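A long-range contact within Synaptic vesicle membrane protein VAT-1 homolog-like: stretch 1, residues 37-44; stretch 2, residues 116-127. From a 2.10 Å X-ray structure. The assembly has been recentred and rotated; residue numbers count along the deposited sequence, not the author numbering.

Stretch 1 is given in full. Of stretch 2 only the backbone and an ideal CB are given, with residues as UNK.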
# COMPACT_ATOMS: atom_id res chain seq x y z
N VAL A 37 -11.46 -20.86 -29.73
CA VAL A 37 -11.91 -20.69 -28.37
C VAL A 37 -12.64 -21.91 -27.90
O VAL A 37 -13.48 -22.45 -28.62
CB VAL A 37 -12.84 -19.47 -28.24
CG1 VAL A 37 -13.49 -19.34 -26.81
CG2 VAL A 37 -12.07 -18.24 -28.61
N LYS A 38 -12.30 -22.39 -26.71
CA LYS A 38 -13.01 -23.51 -26.10
C LYS A 38 -13.91 -23.06 -24.95
O LYS A 38 -14.95 -23.65 -24.70
CB LYS A 38 -12.01 -24.52 -25.58
CG LYS A 38 -11.16 -25.15 -26.66
CD LYS A 38 -11.95 -26.22 -27.38
CE LYS A 38 -11.13 -26.96 -28.43
NZ LYS A 38 -11.80 -28.28 -28.67
N ALA A 39 -13.46 -22.04 -24.20
CA ALA A 39 -14.26 -21.52 -23.11
C ALA A 39 -13.95 -20.08 -22.86
O ALA A 39 -12.85 -19.60 -23.14
CB ALA A 39 -14.03 -22.35 -21.86
N CYS A 40 -14.92 -19.40 -22.25
CA CYS A 40 -14.86 -18.01 -21.91
C CYS A 40 -15.33 -17.80 -20.47
O CYS A 40 -16.35 -18.36 -20.00
CB CYS A 40 -15.82 -17.18 -22.81
SG CYS A 40 -15.99 -17.70 -24.56
N GLY A 41 -14.66 -16.85 -19.83
CA GLY A 41 -15.02 -16.42 -18.48
C GLY A 41 -16.17 -15.44 -18.48
O GLY A 41 -16.29 -14.59 -19.38
N LEU A 42 -17.09 -15.61 -17.55
CA LEU A 42 -18.13 -14.59 -17.28
C LEU A 42 -17.69 -13.75 -16.10
O LEU A 42 -17.34 -14.30 -15.04
CB LEU A 42 -19.44 -15.27 -16.98
CG LEU A 42 -20.52 -15.10 -18.03
CD1 LEU A 42 -21.05 -16.44 -18.43
CD2 LEU A 42 -21.61 -14.20 -17.44
N ASN A 43 -17.63 -12.44 -16.30
CA ASN A 43 -17.24 -11.54 -15.25
C ASN A 43 -18.30 -10.49 -15.01
O ASN A 43 -19.06 -10.12 -15.91
CB ASN A 43 -15.88 -10.89 -15.58
CG ASN A 43 -14.75 -11.92 -15.68
OD1 ASN A 43 -14.22 -12.33 -14.67
ND2 ASN A 43 -14.40 -12.34 -16.92
N PHE A 44 -18.33 -9.95 -13.80
CA PHE A 44 -19.29 -8.93 -13.45
C PHE A 44 -19.25 -7.73 -14.40
O PHE A 44 -20.30 -7.18 -14.73
CB PHE A 44 -19.07 -8.43 -12.03
CG PHE A 44 -20.25 -7.72 -11.48
CD1 PHE A 44 -21.32 -8.45 -10.94
CD2 PHE A 44 -20.33 -6.32 -11.51
CE1 PHE A 44 -22.45 -7.80 -10.44
CE2 PHE A 44 -21.45 -5.65 -11.00
CZ PHE A 44 -22.52 -6.39 -10.46
N UNK A 116 -7.71 -28.10 -17.56
CA UNK A 116 -8.74 -28.25 -18.56
C UNK A 116 -9.06 -26.86 -19.10
O UNK A 116 -8.64 -25.86 -18.49
CB UNK A 116 -9.98 -28.93 -17.99
N UNK A 117 -9.76 -26.79 -20.23
CA UNK A 117 -10.09 -25.48 -20.84
C UNK A 117 -11.04 -24.67 -19.96
O UNK A 117 -10.92 -23.44 -19.91
CB UNK A 117 -10.72 -25.68 -22.22
N UNK A 118 -11.99 -25.35 -19.30
CA UNK A 118 -12.94 -24.67 -18.42
C UNK A 118 -12.23 -24.08 -17.19
O UNK A 118 -12.45 -22.94 -16.83
CB UNK A 118 -14.04 -25.64 -17.98
N UNK A 119 -11.34 -24.82 -16.55
CA UNK A 119 -10.49 -24.25 -15.48
C UNK A 119 -9.69 -23.03 -15.93
O UNK A 119 -9.53 -22.06 -15.16
CB UNK A 119 -9.52 -25.32 -14.96
N UNK A 120 -9.10 -23.13 -17.14
CA UNK A 120 -8.22 -22.11 -17.66
C UNK A 120 -8.95 -20.79 -17.91
O UNK A 120 -8.38 -19.73 -17.67
CB UNK A 120 -7.57 -22.60 -18.95
N UNK A 121 -10.20 -20.85 -18.37
CA UNK A 121 -11.01 -19.65 -18.61
C UNK A 121 -11.47 -19.08 -17.31
O UNK A 121 -12.05 -18.01 -17.28
CB UNK A 121 -12.21 -19.96 -19.50
N UNK A 122 -11.38 -19.89 -16.25
CA UNK A 122 -11.71 -19.45 -14.91
C UNK A 122 -10.55 -18.84 -14.17
O UNK A 122 -10.72 -18.41 -13.03
CB UNK A 122 -12.26 -20.63 -14.10
N UNK A 123 -9.35 -18.94 -14.74
CA UNK A 123 -8.09 -18.70 -14.03
C UNK A 123 -7.63 -17.19 -14.02
O UNK A 123 -7.57 -16.58 -12.95
CB UNK A 123 -7.00 -19.56 -14.67
N UNK A 124 -7.37 -16.58 -15.20
CA UNK A 124 -6.68 -15.27 -15.26
C UNK A 124 -7.33 -14.08 -14.56
O UNK A 124 -6.68 -13.45 -13.75
CB UNK A 124 -6.50 -14.89 -16.73
N UNK A 125 -8.57 -13.76 -14.86
CA UNK A 125 -9.17 -12.59 -14.22
C UNK A 125 -9.14 -12.71 -12.71
O UNK A 125 -8.61 -11.83 -12.02
CB UNK A 125 -10.61 -12.40 -14.70
N UNK A 126 -9.73 -13.80 -12.18
CA UNK A 126 -9.90 -13.92 -10.75
C UNK A 126 -8.58 -14.04 -10.02
O UNK A 126 -8.36 -13.36 -8.99
CB UNK A 126 -10.78 -15.13 -10.43
N UNK A 127 -7.69 -14.90 -10.50
CA UNK A 127 -6.47 -15.16 -9.76
C UNK A 127 -5.43 -14.04 -9.90
O UNK A 127 -4.73 -13.74 -8.93
CB UNK A 127 -5.87 -16.49 -10.23

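Position 116 lies just before a helix, its ideal CB far from the strand, so the backbone sets the rule: a side chain that can accept from the free amides of the first turn, such as serine, threonine, aspartate or asparagine. It is Ser 116, the N-cap, whose OG accepts from the amide N of 119 at 3.2 Å.

At 117 the CA-to-CB bond points toward stretch 1, and the ideal CB sits 3.8 Å from Lys 38 CB. What the strand offers here is the aliphatic part of a lysine whose end leads away, leaving methylenes rather than charge to be covered. A flat ring or a long aliphatic chain would suit. The residue is Phe 117, chi1 m, and its ring lies under Lys 38 in a CH-pi contact: Lys 38 CG stands 3.8 Å from the ring centroid and only 8° off the normal, with Lys 38 CB 3.7 Å from Phe 117 CG.

Position 118 points sideways, its ideal CB 5.1 Å from Ala 39 CB; the strand dictates little, and many side chains could serve. Ser 118 occupies it, and its CA approaches Ala 39 CB at 4.3 Å. Position 119 is out of reach, leaving the choice to the helix start; Glu 119 returns a weak bond, Ser 116 N to Glu 119 OE1 at 3.5 Å. Position 120 points sideways without contact, so stretch 1 sets no limit and many side chains would do; it is Ala 120.

Position 121 is a close fit. Its ideal CB points toward the strand, 3.7 Å from Ala 39 O, 3.9 Å from Cys 40 N and 4.0 Å from Gly 41 N. With backbone this close, a small residue fits best: alanine, perhaps glycine or serine. Ala 121 places its methyl CB 3.8 Å from Ala 39 CB, two small side chains meeting where helix and strand run close. Gly 41 completes the fit: its CA lies 3.6 Å from Ala 121 O, and an ideal CB there would clash with that oxygen at 2.9 Å.

Position 122 points away and 123 and 124 are out of reach, so stretch 1 cannot choose among candidates; they are Ala 122, Phe 123 and Pro 124.

At 125 CA-to-CB again points toward stretch 1, with the ideal CB 3.6 Å from Asn 43 OD1. A flexible apolar chain or a polar one could fit. Met 125, all three chi angles m, packs its CB 3.6 Å from Asn 43 OD1.

Position 126 starts sideways, with nothing of stretch 1 within 5.5 Å of its ideal CB, so a side chain extending beyond CB, such as asparagine, glutamine or leucine, could come nearer; Asn 126 brings its OD1 within 4.1 Å of Asn 43 OD1. Position 127 is out of reach, again open to many side chains, and holds Phe 127.

Stretch 2 (116-127) SFSEAAAFPMNF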
# COMPACT_ATOMS: atom_id res chain seq x y z
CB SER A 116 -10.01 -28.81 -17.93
OG SER A 116 -10.55 -27.83 -17.07
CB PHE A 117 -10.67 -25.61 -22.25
CG PHE A 117 -9.68 -26.12 -23.26
CD1 PHE A 117 -8.63 -25.31 -23.67
CD2 PHE A 117 -9.77 -27.41 -23.75
CE1 PHE A 117 -7.70 -25.77 -24.59
CE2 PHE A 117 -8.83 -27.88 -24.65
CZ PHE A 117 -7.80 -27.06 -25.07
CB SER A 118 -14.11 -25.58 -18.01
OG SER A 118 -13.64 -26.71 -17.31
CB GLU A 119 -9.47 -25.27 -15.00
CG GLU A 119 -9.88 -26.08 -13.83
CD GLU A 119 -8.74 -26.98 -13.33
OE1 GLU A 119 -8.13 -27.71 -14.14
OE2 GLU A 119 -8.46 -26.95 -12.13
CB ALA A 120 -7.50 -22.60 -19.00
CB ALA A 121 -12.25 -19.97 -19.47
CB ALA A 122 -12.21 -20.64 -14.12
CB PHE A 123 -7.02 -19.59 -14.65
CG PHE A 123 -5.80 -19.74 -13.83
CD1 PHE A 123 -5.79 -20.60 -12.75
CD2 PHE A 123 -4.65 -19.02 -14.12
CE1 PHE A 123 -4.65 -20.76 -11.97
CE2 PHE A 123 -3.49 -19.18 -13.34
CZ PHE A 123 -3.50 -20.07 -12.27
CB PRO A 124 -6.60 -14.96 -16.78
CG PRO A 124 -7.26 -16.05 -17.47
CD PRO A 124 -7.96 -16.93 -16.50
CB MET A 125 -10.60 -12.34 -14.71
CG MET A 125 -10.69 -11.76 -16.13
SD MET A 125 -10.23 -10.01 -16.22
CE MET A 125 -11.84 -9.32 -15.76
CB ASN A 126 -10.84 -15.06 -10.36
CG ASN A 126 -12.29 -14.83 -10.79
OD1 ASN A 126 -12.69 -13.73 -11.12
ND2 ASN A 126 -13.08 -15.89 -10.78
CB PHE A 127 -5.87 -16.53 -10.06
CG PHE A 127 -6.57 -17.65 -9.33
CD1 PHE A 127 -7.78 -18.15 -9.80
CD2 PHE A 127 -6.05 -18.15 -8.14
CE1 PHE A 127 -8.47 -19.15 -9.09
CE2 PHE A 127 -6.72 -19.16 -7.42
CZ PHE A 127 -7.94 -19.66 -7.92
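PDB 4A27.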